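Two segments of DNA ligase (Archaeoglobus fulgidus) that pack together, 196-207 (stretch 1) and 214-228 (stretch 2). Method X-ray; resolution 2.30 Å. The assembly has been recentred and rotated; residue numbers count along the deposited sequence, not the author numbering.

Stretch 1 (196-207) ITNDLGRVAVVA
Stretch 2 (214-228) GLRKMKIEIHIPVRM

What ties the two stretches together most firmly? Asn-198, just past a helix end with phi/psi 52/35, points its CB toward stretch 2 and, with chi1 m, engages both polar atoms of its amide. Asn-198 ND2 donates to Pro-225 O at 2.7 Å; Asn-198 OD1 accepts a weak bond from Arg-227 NE at 2.8 Å, at the guanidinium edge. The extended backbone from Pro-225 to Arg-227 presents the carbonyl, and the end of the Arg-227 side chain comes nearer to bring in NE.

How does Arg-202 engage stretch 2? Its helix, 200-207, is capped by Asp-199, whose OD1 accepts from Arg-202 N (3.2 Å). The Arg-202 side chain (chi1 -143°, chi2 -112°, chi3 -88°, chi4 -148°) makes a long salt bridge, Arg-202 NH1 to Glu-221 OE1 at 3.8 Å, while Met-218 CE covers one guanidinium face, 3.6 Å from Arg-202 NH1.

What does water add? Water 1 lies 2.6 Å from Ile-196 O, 2.8 Å from Ile-224 O and 3.1 Å from Glu-221 N, linking the stretches beside the type II turn 221-224.

Where is the apolar packing? Ile-196 (p, t), its CA 4.4 Å from Val-226 CA, sets CG2 3.9 Å from Ile-220 CG1. Leu-215 (m, t), in a helix that enters stretch 2 from earlier in the chain, brings CD2 3.8 Å from Val-203 CG1 and CD1 4.0 Å from Ala-207 CB. Between these, Met-218 (m, t, p) reaches Val-206 CG2 with CE at 3.9 Å.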

# COMPACT_ATOMS: atom_id res chain seq x y z
N ILE A 196 -13.91 4.97 0.72
CA ILE A 196 -14.90 3.90 0.48
C ILE A 196 -14.86 3.28 -0.92
O ILE A 196 -15.53 2.28 -1.16
CB ILE A 196 -16.35 4.31 0.84
CG1 ILE A 196 -16.84 5.44 -0.07
CG2 ILE A 196 -16.49 4.66 2.33
CD1 ILE A 196 -18.34 5.47 -0.21
N THR A 197 -14.09 3.87 -1.83
CA THR A 197 -13.95 3.34 -3.20
C THR A 197 -12.56 2.82 -3.49
O THR A 197 -12.39 1.91 -4.29
CB THR A 197 -14.30 4.37 -4.30
OG1 THR A 197 -13.40 5.48 -4.22
CG2 THR A 197 -15.73 4.86 -4.16
N ASN A 198 -11.56 3.43 -2.83
CA ASN A 198 -10.15 3.14 -3.06
C ASN A 198 -9.69 3.19 -4.53
O ASN A 198 -8.82 2.42 -4.98
CB ASN A 198 -9.77 1.82 -2.37
CG ASN A 198 -9.70 1.96 -0.86
OD1 ASN A 198 -8.72 2.48 -0.33
ND2 ASN A 198 -10.76 1.54 -0.17
N ASP A 199 -10.30 4.12 -5.26
CA ASP A 199 -9.93 4.42 -6.63
C ASP A 199 -10.08 5.92 -6.85
O ASP A 199 -11.19 6.42 -7.04
CB ASP A 199 -10.83 3.64 -7.61
CG ASP A 199 -10.37 3.74 -9.06
OD1 ASP A 199 -9.64 4.69 -9.43
OD2 ASP A 199 -10.75 2.86 -9.85
N LEU A 200 -8.95 6.64 -6.81
CA LEU A 200 -8.94 8.09 -7.00
C LEU A 200 -9.39 8.53 -8.38
O LEU A 200 -9.92 9.62 -8.55
CB LEU A 200 -7.55 8.68 -6.71
CG LEU A 200 -7.39 9.51 -5.43
CD1 LEU A 200 -6.11 10.34 -5.50
CD2 LEU A 200 -8.60 10.42 -5.16
N GLY A 201 -9.16 7.67 -9.37
CA GLY A 201 -9.63 7.91 -10.73
C GLY A 201 -11.14 7.94 -10.80
O GLY A 201 -11.71 8.89 -11.35
N ARG A 202 -11.78 6.92 -10.23
CA ARG A 202 -13.23 6.86 -10.09
C ARG A 202 -13.76 8.10 -9.37
O ARG A 202 -14.75 8.69 -9.80
CB ARG A 202 -13.63 5.60 -9.31
CG ARG A 202 -14.91 4.94 -9.79
CD ARG A 202 -16.07 5.01 -8.81
NE ARG A 202 -16.03 3.89 -7.88
CZ ARG A 202 -17.09 3.29 -7.33
NH1 ARG A 202 -18.33 3.68 -7.61
NH2 ARG A 202 -16.89 2.28 -6.49
N VAL A 203 -13.10 8.48 -8.28
CA VAL A 203 -13.48 9.66 -7.51
C VAL A 203 -13.40 10.95 -8.36
O VAL A 203 -14.31 11.79 -8.30
CB VAL A 203 -12.64 9.77 -6.19
CG1 VAL A 203 -12.79 11.13 -5.53
CG2 VAL A 203 -13.06 8.68 -5.21
N ALA A 204 -12.32 11.11 -9.13
CA ALA A 204 -12.14 12.28 -10.00
C ALA A 204 -13.27 12.38 -11.03
O ALA A 204 -13.85 13.46 -11.23
CB ALA A 204 -10.79 12.23 -10.68
N VAL A 205 -13.60 11.25 -11.65
CA VAL A 205 -14.67 11.20 -12.64
C VAL A 205 -16.03 11.59 -12.03
O VAL A 205 -16.81 12.29 -12.66
CB VAL A 205 -14.72 9.83 -13.36
CG1 VAL A 205 -15.93 9.73 -14.31
CG2 VAL A 205 -13.41 9.57 -14.12
N VAL A 206 -16.30 11.15 -10.81
CA VAL A 206 -17.55 11.51 -10.14
C VAL A 206 -17.53 13.01 -9.82
O VAL A 206 -18.54 13.68 -10.00
CB VAL A 206 -17.81 10.65 -8.87
CG1 VAL A 206 -19.01 11.18 -8.06
CG2 VAL A 206 -18.06 9.21 -9.28
N ALA A 207 -16.38 13.52 -9.39
CA ALA A 207 -16.22 14.94 -9.10
C ALA A 207 -16.42 15.79 -10.34
O ALA A 207 -16.97 16.87 -10.25
CB ALA A 207 -14.85 15.23 -8.46
N GLY A 214 -22.45 14.71 -5.83
CA GLY A 214 -22.24 13.35 -6.35
C GLY A 214 -21.25 12.54 -5.51
O GLY A 214 -21.38 11.33 -5.40
N LEU A 215 -20.28 13.23 -4.92
CA LEU A 215 -19.29 12.59 -4.06
C LEU A 215 -19.86 12.19 -2.69
O LEU A 215 -19.52 11.14 -2.16
CB LEU A 215 -18.06 13.48 -3.88
CG LEU A 215 -17.12 13.68 -5.07
CD1 LEU A 215 -16.12 14.77 -4.71
CD2 LEU A 215 -16.42 12.38 -5.46
N ARG A 216 -20.73 13.04 -2.14
CA ARG A 216 -21.40 12.75 -0.86
C ARG A 216 -22.32 11.55 -0.98
O ARG A 216 -22.48 10.80 -0.03
CB ARG A 216 -22.21 13.95 -0.39
CG ARG A 216 -21.41 15.09 0.19
CD ARG A 216 -22.33 16.29 0.38
NE ARG A 216 -21.65 17.45 0.94
CZ ARG A 216 -21.67 17.80 2.22
NH1 ARG A 216 -22.35 17.08 3.12
NH2 ARG A 216 -21.01 18.88 2.62
N LYS A 217 -22.89 11.38 -2.17
CA LYS A 217 -23.85 10.33 -2.48
C LYS A 217 -23.22 8.95 -2.69
O LYS A 217 -23.94 7.95 -2.79
CB LYS A 217 -24.62 10.72 -3.75
CG LYS A 217 -26.10 10.34 -3.76
CD LYS A 217 -26.78 10.77 -5.07
CE LYS A 217 -26.85 12.29 -5.21
NZ LYS A 217 -27.35 12.70 -6.56
N MET A 218 -21.90 8.89 -2.78
CA MET A 218 -21.21 7.60 -2.95
C MET A 218 -21.33 6.72 -1.70
O MET A 218 -21.19 7.19 -0.57
CB MET A 218 -19.75 7.79 -3.36
CG MET A 218 -19.58 8.51 -4.69
SD MET A 218 -17.89 8.55 -5.31
CE MET A 218 -17.78 6.93 -6.07
N LYS A 219 -21.61 5.44 -1.92
CA LYS A 219 -21.81 4.49 -0.84
C LYS A 219 -20.85 3.30 -0.94
O LYS A 219 -20.28 3.04 -2.01
CB LYS A 219 -23.25 3.96 -0.83
CG LYS A 219 -24.32 4.98 -0.57
CD LYS A 219 -25.67 4.40 -0.93
CE LYS A 219 -26.77 5.47 -0.92
NZ LYS A 219 -28.04 4.92 -1.49
N ILE A 220 -20.69 2.60 0.18
CA ILE A 220 -20.00 1.31 0.21
C ILE A 220 -20.81 0.32 -0.63
O ILE A 220 -22.02 0.22 -0.49
CB ILE A 220 -19.87 0.77 1.66
CG1 ILE A 220 -19.06 1.74 2.53
CG2 ILE A 220 -19.27 -0.63 1.67
CD1 ILE A 220 -19.17 1.50 4.02
N GLU A 221 -20.12 -0.40 -1.51
CA GLU A 221 -20.72 -1.52 -2.21
C GLU A 221 -19.90 -2.78 -1.98
O GLU A 221 -18.66 -2.73 -1.90
CB GLU A 221 -20.96 -1.21 -3.70
CG GLU A 221 -19.79 -0.65 -4.47
CD GLU A 221 -20.20 -0.02 -5.81
OE1 GLU A 221 -20.60 1.17 -5.82
OE2 GLU A 221 -20.11 -0.71 -6.86
N ILE A 222 -20.60 -3.91 -1.86
CA ILE A 222 -19.96 -5.19 -1.57
C ILE A 222 -18.96 -5.57 -2.67
O ILE A 222 -19.25 -5.44 -3.87
CB ILE A 222 -20.98 -6.33 -1.32
CG1 ILE A 222 -21.87 -6.00 -0.13
CG2 ILE A 222 -20.25 -7.65 -1.03
CD1 ILE A 222 -22.90 -7.07 0.21
N HIS A 223 -17.79 -6.02 -2.22
CA HIS A 223 -16.67 -6.43 -3.06
C HIS A 223 -15.78 -5.25 -3.49
O HIS A 223 -14.74 -5.44 -4.13
CB HIS A 223 -17.10 -7.34 -4.23
CG HIS A 223 -17.84 -8.57 -3.78
ND1 HIS A 223 -19.16 -8.81 -4.09
CD2 HIS A 223 -17.45 -9.62 -3.01
CE1 HIS A 223 -19.55 -9.95 -3.55
NE2 HIS A 223 -18.52 -10.46 -2.89
N ILE A 224 -16.17 -4.04 -3.11
CA ILE A 224 -15.27 -2.89 -3.22
C ILE A 224 -14.77 -2.51 -1.82
O ILE A 224 -15.55 -2.11 -0.96
CB ILE A 224 -15.89 -1.69 -4.00
CG1 ILE A 224 -16.03 -2.07 -5.48
CG2 ILE A 224 -15.02 -0.43 -3.85
CD1 ILE A 224 -16.90 -1.16 -6.28
N PRO A 225 -13.45 -2.66 -1.60
CA PRO A 225 -12.88 -2.52 -0.27
C PRO A 225 -12.97 -1.10 0.24
O PRO A 225 -12.84 -0.14 -0.52
CB PRO A 225 -11.41 -2.91 -0.47
CG PRO A 225 -11.14 -2.59 -1.90
CD PRO A 225 -12.41 -2.94 -2.61
N VAL A 226 -13.20 -1.00 1.54
CA VAL A 226 -13.17 0.28 2.22
C VAL A 226 -11.96 0.35 3.14
O VAL A 226 -11.54 -0.65 3.75
CB VAL A 226 -14.56 0.67 2.85
CG1 VAL A 226 -15.64 -0.39 2.59
CG2 VAL A 226 -14.45 1.08 4.33
N ARG A 227 -11.35 1.53 3.19
CA ARG A 227 -10.17 1.75 4.00
C ARG A 227 -10.52 1.50 5.46
O ARG A 227 -11.49 2.06 5.97
CB ARG A 227 -9.65 3.16 3.82
CG ARG A 227 -8.16 3.25 3.86
CD ARG A 227 -7.54 2.68 2.60
NE ARG A 227 -7.17 3.72 1.65
CZ ARG A 227 -6.05 4.43 1.73
NH1 ARG A 227 -5.20 4.24 2.73
NH2 ARG A 227 -5.79 5.36 0.82
N MET A 228 -9.76 0.64 6.12
CA MET A 228 -10.08 0.26 7.49
C MET A 228 -9.91 1.42 8.47
O MET A 228 -9.02 2.27 8.31
CB MET A 228 -9.24 -0.94 7.93
CG MET A 228 -9.51 -2.19 7.12
SD MET A 228 -8.12 -3.28 7.28
CE MET A 228 -8.72 -4.74 6.41
O HOH W 1 -17.12 0.24 -1.14
O HOH W 2 -17.90 2.01 -3.40